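Long-range contacts in NIF3-related protein (Bacillus cereus, PDB 2GX8), which is of unknown function but belongs to the NIF3 family, binds zinc at a dimetal site and carries an additional, probably regulatory, domain: residues 197-202 / 224-229; 165-170 / 254-259. All blocks are in the same frame, centred on the assembly; numbering follows the deposited sequence.

Both contacts are antiparallel strand pairings in one sheet, far from the zinc site. They share no strand, but 221-233 of contact 1 and 150-168 of contact 2 are neighbours in the sheet. The order across this part is 194-206, 221-233, 150-168, 255-260. Their centres lie about 9 Å apart. Probable backbone hydrogen bonds from Val166 N to Ile228 O and from Val168 N to Val226 O tie them together. Each is partly buried and touches a second subunit. Contact 1 is the longer pairing, with exposed glutamates, Glu199 and Glu224, along one face. Contact 2 is shorter and relies more on valine and aromatic side chains.

Contact 1. Residues 197-202 / 224-229; sequences SSEGTG and EEVRIE
Val226 lays CG1 against CB of Ser197, 3.8 Å away, and turns CG2 to CG of Glu199. The two strands, 197-202 and 224-229, form an antiparallel pairing in the mixed sheet of the domain that lies away from the zinc site. CG1 of Val226 stands anti to its backbone N (chi1 177°), and the two methyls thus straddle two residues of the other strand. Helix 170-182 packs on this face, where Val170 touches both Glu199 and Val226. Ser197 OG lies 3.6 Å from CG1 of Ile228, but its polar partner is Arg177 of that helix.

Four backbone bonds join the strands. Ser198 pairs with Arg227 and Gly200 with Glu225. The bond from Arg227 N to Ser198 O is almost straight (178°, 2.9 Å). The one from Ser198 N to Arg227 O is longer, and its donor is tilted out of the carbonyl plane. CA-H groups of Ser197 and Glu199 also approach carbonyl oxygens of the partner strand.

On the opposite face are Ser198, Glu225 and Arg227. Gly200 leaves this face without a side chain beside Glu225. The Glu225 chain extends beyond CG and brings OE1 within 3.6 Å of CA of Gly202. Arg227 bends at chi3 (101°), carrying its guanidinium off strand 197-202. NH2 forms a salt bridge to Glu229 OE1 of the same strand, with a weak hydrogen bond, and NH1 one to Glu229 of the second subunit. A water donates to Arg227 O at 2.7 Å, lies in the guanidinium plane at the edge, accepts from Arg227 NE, and bonds to Ser198 OG.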
loop_
_atom_site.group_PDB
_atom_site.type_symbol
_atom_site.label_atom_id
_atom_site.label_comp_id
_atom_site.label_asym_id
_atom_site.label_seq_id
_atom_site.Cartn_x
_atom_site.Cartn_y
_atom_site.Cartn_z
ATOM N N SER C 197 -42.541 -30.569 2.977
ATOM C CA SER C 197 -42.707 -31.244 4.252
ATOM C C SER C 197 -42.738 -32.760 4.079
ATOM O O SER C 197 -43.427 -33.294 3.195
ATOM C CB SER C 197 -44.028 -30.829 4.923
ATOM O OG SER C 197 -44.118 -29.433 5.142
ATOM N N SER C 198 -42.005 -33.443 4.957
ATOM C CA SER C 198 -41.978 -34.900 4.999
ATOM C C SER C 198 -42.066 -35.323 6.456
ATOM O O SER C 198 -41.667 -34.595 7.354
ATOM C CB SER C 198 -40.713 -35.469 4.342
ATOM O OG SER C 198 -39.556 -34.942 4.964
ATOM N N GLU C 199 -42.631 -36.496 6.688
ATOM C CA GLU C 199 -42.748 -36.981 8.040
ATOM C C GLU C 199 -41.604 -37.898 8.416
ATOM O O GLU C 199 -41.057 -38.601 7.580
ATOM C CB GLU C 199 -44.085 -37.670 8.241
ATOM C CG GLU C 199 -45.220 -36.687 8.165
ATOM C CD GLU C 199 -46.564 -37.335 8.316
ATOM O OE1 GLU C 199 -46.762 -38.444 7.759
ATOM O OE2 GLU C 199 -47.434 -36.717 8.979
ATOM N N GLY C 200 -41.246 -37.861 9.687
ATOM C CA GLY C 200 -40.216 -38.714 10.198
ATOM C C GLY C 200 -40.278 -38.749 11.697
ATOM O O GLY C 200 -41.247 -38.299 12.308
ATOM N N THR C 201 -39.226 -39.296 12.282
ATOM C CA THR C 201 -39.141 -39.472 13.708
ATOM C C THR C 201 -37.922 -38.765 14.263
ATOM O O THR C 201 -36.833 -38.897 13.710
ATOM C CB THR C 201 -39.058 -40.997 14.042
ATOM O OG1 THR C 201 -40.383 -41.557 14.039
ATOM C CG2 THR C 201 -38.484 -41.207 15.408
ATOM N N GLY C 202 -38.114 -38.012 15.342
ATOM C CA GLY C 202 -37.019 -37.331 16.027
ATOM C C GLY C 202 -36.754 -38.006 17.362
ATOM O O GLY C 202 -37.682 -38.484 18.023
ATOM N N GLU C 224 -42.886 -38.649 16.574
ATOM C CA GLU C 224 -43.169 -38.472 15.137
ATOM C C GLU C 224 -43.222 -36.957 14.881
ATOM O O GLU C 224 -43.775 -36.210 15.667
ATOM C CB GLU C 224 -44.469 -39.155 14.717
ATOM C CG GLU C 224 -44.473 -40.682 14.864
ATOM C CD GLU C 224 -45.901 -41.290 14.827
ATOM O OE1 GLU C 224 -46.901 -40.526 14.932
ATOM O OE2 GLU C 224 -46.033 -42.543 14.715
ATOM N N GLU C 225 -42.619 -36.509 13.792
ATOM C CA GLU C 225 -42.491 -35.089 13.503
ATOM C C GLU C 225 -42.497 -34.793 12.019
ATOM O O GLU C 225 -42.317 -35.678 11.186
ATOM C CB GLU C 225 -41.129 -34.600 13.994
ATOM C CG GLU C 225 -41.013 -34.232 15.432
ATOM C CD GLU C 225 -39.656 -33.608 15.726
ATOM O OE1 GLU C 225 -38.645 -34.229 15.379
ATOM O OE2 GLU C 225 -39.603 -32.511 16.329
ATOM N N VAL C 226 -42.625 -33.512 11.701
ATOM C CA VAL C 226 -42.621 -33.039 10.326
ATOM C C VAL C 226 -41.386 -32.177 10.115
ATOM O O VAL C 226 -41.067 -31.309 10.932
ATOM C CB VAL C 226 -43.938 -32.264 10.004
ATOM C CG1 VAL C 226 -43.929 -31.707 8.608
ATOM C CG2 VAL C 226 -45.083 -33.175 10.138
ATOM N N ARG C 227 -40.680 -32.464 9.027
ATOM C CA ARG C 227 -39.472 -31.770 8.643
ATOM C C ARG C 227 -39.896 -30.838 7.531
ATOM O O ARG C 227 -40.160 -31.275 6.401
ATOM C CB ARG C 227 -38.435 -32.764 8.110
ATOM C CG ARG C 227 -37.023 -32.269 8.162
ATOM C CD ARG C 227 -36.000 -33.101 7.340
ATOM N NE ARG C 227 -35.681 -32.461 6.063
ATOM C CZ ARG C 227 -34.510 -31.919 5.741
ATOM N NH1 ARG C 227 -33.471 -31.941 6.561
ATOM N NH2 ARG C 227 -34.366 -31.369 4.565
ATOM N N ILE C 228 -39.985 -29.555 7.858
ATOM C CA ILE C 228 -40.395 -28.542 6.906
ATOM C C ILE C 228 -39.186 -27.774 6.422
ATOM O O ILE C 228 -38.414 -27.254 7.216
ATOM C CB ILE C 228 -41.387 -27.517 7.539
ATOM C CG1 ILE C 228 -42.596 -28.234 8.178
ATOM C CG2 ILE C 228 -41.842 -26.462 6.491
ATOM C CD1 ILE C 228 -43.517 -27.318 8.993
ATOM N N GLU C 229 -39.024 -27.698 5.115
ATOM C CA GLU C 229 -37.932 -26.915 4.565
ATOM C C GLU C 229 -38.463 -25.852 3.626
ATOM O O GLU C 229 -39.515 -26.030 2.987
ATOM C CB GLU C 229 -36.887 -27.787 3.890
ATOM C CG GLU C 229 -37.340 -28.490 2.671
ATOM C CD GLU C 229 -36.212 -29.218 1.991
ATOM O OE1 GLU C 229 -35.462 -29.940 2.668
ATOM O OE2 GLU C 229 -36.075 -29.082 0.764
HETATM O O HOH W 1 -38.470 -32.037 4.434
#

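Contact 2. Residues 165-170 / 254-259; sequences VVFVPV and AYDVYP
Val165 is gripped by two backbone bonds to Asp256. Its N gives to Asp256 O at 3.0 Å, and its O takes the N-H of Asp256 at 2.9 Å, with that donor in the carbonyl plane. The same oxygen also meets the CA-H of Tyr255. The side chain of Val165 reaches further along the partner strand. CG2 comes 3.5 Å from CE1 of Tyr258 and meets that ring obliquely.

Val166 faces the other side of the sheet, with Tyr255 as its non-hydrogen-bonded partner. CG2 of Val166 lies 3.9 Å from CB of Tyr255. CG of Tyr255 sits between its backbone N and carbonyl carbon (chi1 66°), which swings the ring off strand 165-168 and onto Ile241 and Met244 of helix 237-247; Met244 also touches Val166, and helix 170-182 packs on the same face. This antiparallel pairing joins strand 150-168 to strand 255-260, with strand 221-233 on the other flank of 150-168.

Phe167 comes next, and its N makes a weak hydrogen bond to Ala254 O. That oxygen also lies at the ring edge, in plane, 3.3 Å from Phe167 CD1. Asp256 OD2 meets the same edge at CE1, with ring and carboxylate planes 73° apart. The same OD2 forms a salt bridge to Lys163 of the second subunit. Phe167 O accepts from a water 2.7 Å away, which is weakly bonded to Ala254 N.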
loop_
_atom_site.group_PDB
_atom_site.type_symbol
_atom_site.label_atom_id
_atom_site.label_comp_id
_atom_site.label_asym_id
_atom_site.label_seq_id
_atom_site.Cartn_x
_atom_site.Cartn_y
_atom_site.Cartn_z
ATOM N N VAL C 165 -34.649 -25.391 7.581
ATOM C CA VAL C 165 -35.325 -26.655 7.841
ATOM C C VAL C 165 -35.798 -26.555 9.289
ATOM O O VAL C 165 -34.996 -26.290 10.176
ATOM C CB VAL C 165 -34.367 -27.839 7.670
ATOM C CG1 VAL C 165 -35.047 -29.160 8.055
ATOM C CG2 VAL C 165 -33.849 -27.887 6.237
ATOM N N VAL C 166 -37.091 -26.720 9.536
ATOM C CA VAL C 166 -37.615 -26.654 10.906
ATOM C C VAL C 166 -38.388 -27.964 11.212
ATOM O O VAL C 166 -38.958 -28.602 10.313
ATOM C CB VAL C 166 -38.426 -25.349 11.126
ATOM C CG1 VAL C 166 -39.726 -25.350 10.287
ATOM C CG2 VAL C 166 -38.734 -25.088 12.637
ATOM N N PHE C 167 -38.365 -28.397 12.467
ATOM C CA PHE C 167 -39.036 -29.654 12.886
ATOM C C PHE C 167 -40.206 -29.290 13.771
ATOM O O PHE C 167 -40.022 -28.605 14.773
ATOM C CB PHE C 167 -38.017 -30.552 13.597
ATOM C CG PHE C 167 -36.808 -30.838 12.751
ATOM C CD1 PHE C 167 -35.725 -29.971 12.747
ATOM C CD2 PHE C 167 -36.787 -31.924 11.904
ATOM C CE1 PHE C 167 -34.604 -30.213 11.929
ATOM C CE2 PHE C 167 -35.689 -32.162 11.102
ATOM C CZ PHE C 167 -34.610 -31.303 11.104
ATOM N N VAL C 168 -41.409 -29.725 13.385
ATOM C CA VAL C 168 -42.640 -29.300 14.054
ATOM C C VAL C 168 -43.606 -30.467 14.224
ATOM O O VAL C 168 -43.724 -31.296 13.328
ATOM C CB VAL C 168 -43.425 -28.247 13.188
ATOM C CG1 VAL C 168 -44.492 -27.531 14.014
ATOM C CG2 VAL C 168 -42.522 -27.197 12.583
ATOM N N PRO C 169 -44.295 -30.555 15.374
ATOM C CA PRO C 169 -45.332 -31.580 15.456
ATOM C C PRO C 169 -46.445 -31.322 14.410
ATOM O O PRO C 169 -46.729 -30.165 14.082
ATOM C CB PRO C 169 -45.882 -31.386 16.873
ATOM C CG PRO C 169 -45.541 -29.978 17.223
ATOM C CD PRO C 169 -44.183 -29.812 16.642
ATOM N N VAL C 170 -47.043 -32.401 13.892
ATOM C CA VAL C 170 -48.118 -32.347 12.873
ATOM C C VAL C 170 -49.278 -31.456 13.304
ATOM O O VAL C 170 -49.977 -30.880 12.458
ATOM C CB VAL C 170 -48.651 -33.778 12.468
ATOM C CG1 VAL C 170 -49.730 -33.677 11.408
ATOM C CG2 VAL C 170 -47.506 -34.702 11.941
ATOM N N ALA C 254 -35.880 -26.421 17.343
ATOM C CA ALA C 254 -34.770 -26.953 16.539
ATOM C C ALA C 254 -34.978 -26.686 15.064
ATOM O O ALA C 254 -35.941 -27.153 14.455
ATOM C CB ALA C 254 -34.588 -28.442 16.769
ATOM N N TYR C 255 -34.060 -25.915 14.504
ATOM C CA TYR C 255 -34.088 -25.574 13.117
ATOM C C TYR C 255 -32.646 -25.426 12.683
ATOM O O TYR C 255 -31.760 -25.146 13.496
ATOM C CB TYR C 255 -34.891 -24.275 12.865
ATOM C CG TYR C 255 -34.278 -23.018 13.463
ATOM C CD1 TYR C 255 -34.513 -22.663 14.799
ATOM C CD2 TYR C 255 -33.479 -22.178 12.697
ATOM C CE1 TYR C 255 -33.949 -21.519 15.346
ATOM C CE2 TYR C 255 -32.905 -21.028 13.245
ATOM C CZ TYR C 255 -33.144 -20.713 14.566
ATOM O OH TYR C 255 -32.596 -19.575 15.107
ATOM N N ASP C 256 -32.440 -25.600 11.386
ATOM C CA ASP C 256 -31.136 -25.540 10.772
ATOM C C ASP C 256 -31.206 -24.520 9.676
ATOM O O ASP C 256 -32.249 -24.329 9.086
ATOM C CB ASP C 256 -30.793 -26.901 10.151
ATOM C CG ASP C 256 -30.767 -28.034 11.172
ATOM O OD1 ASP C 256 -30.305 -27.823 12.315
ATOM O OD2 ASP C 256 -31.197 -29.155 10.840
ATOM N N VAL C 257 -30.103 -23.836 9.423
ATOM C CA VAL C 257 -30.029 -22.908 8.304
ATOM C C VAL C 257 -28.828 -23.377 7.495
ATOM O O VAL C 257 -27.706 -23.351 7.972
ATOM C CB VAL C 257 -29.854 -21.441 8.762
ATOM C CG1 VAL C 257 -29.770 -20.552 7.580
ATOM C CG2 VAL C 257 -31.008 -21.009 9.614
ATOM N N TYR C 258 -29.075 -23.843 6.284
ATOM C CA TYR C 258 -28.037 -24.351 5.436
ATOM C C TYR C 258 -27.701 -23.281 4.438
ATOM O O TYR C 258 -28.608 -22.666 3.881
ATOM C CB TYR C 258 -28.566 -25.530 4.609
ATOM C CG TYR C 258 -28.889 -26.776 5.360
ATOM C CD1 TYR C 258 -30.070 -26.900 6.051
ATOM C CD2 TYR C 258 -28.037 -27.861 5.320
ATOM C CE1 TYR C 258 -30.371 -28.063 6.738
ATOM C CE2 TYR C 258 -28.323 -29.004 5.982
ATOM C CZ TYR C 258 -29.492 -29.102 6.694
ATOM O OH TYR C 258 -29.776 -30.244 7.352
ATOM N N PRO C 259 -26.409 -23.051 4.176
ATOM C CA PRO C 259 -26.100 -22.108 3.108
ATOM C C PRO C 259 -26.235 -22.871 1.794
ATOM O O PRO C 259 -26.000 -24.073 1.759
ATOM C CB PRO C 259 -24.651 -21.728 3.383
ATOM C CG PRO C 259 -24.083 -22.873 4.158
ATOM C CD PRO C 259 -25.204 -23.581 4.831
HETATM O O HOH W 2 -38.693 -28.481 17.140
#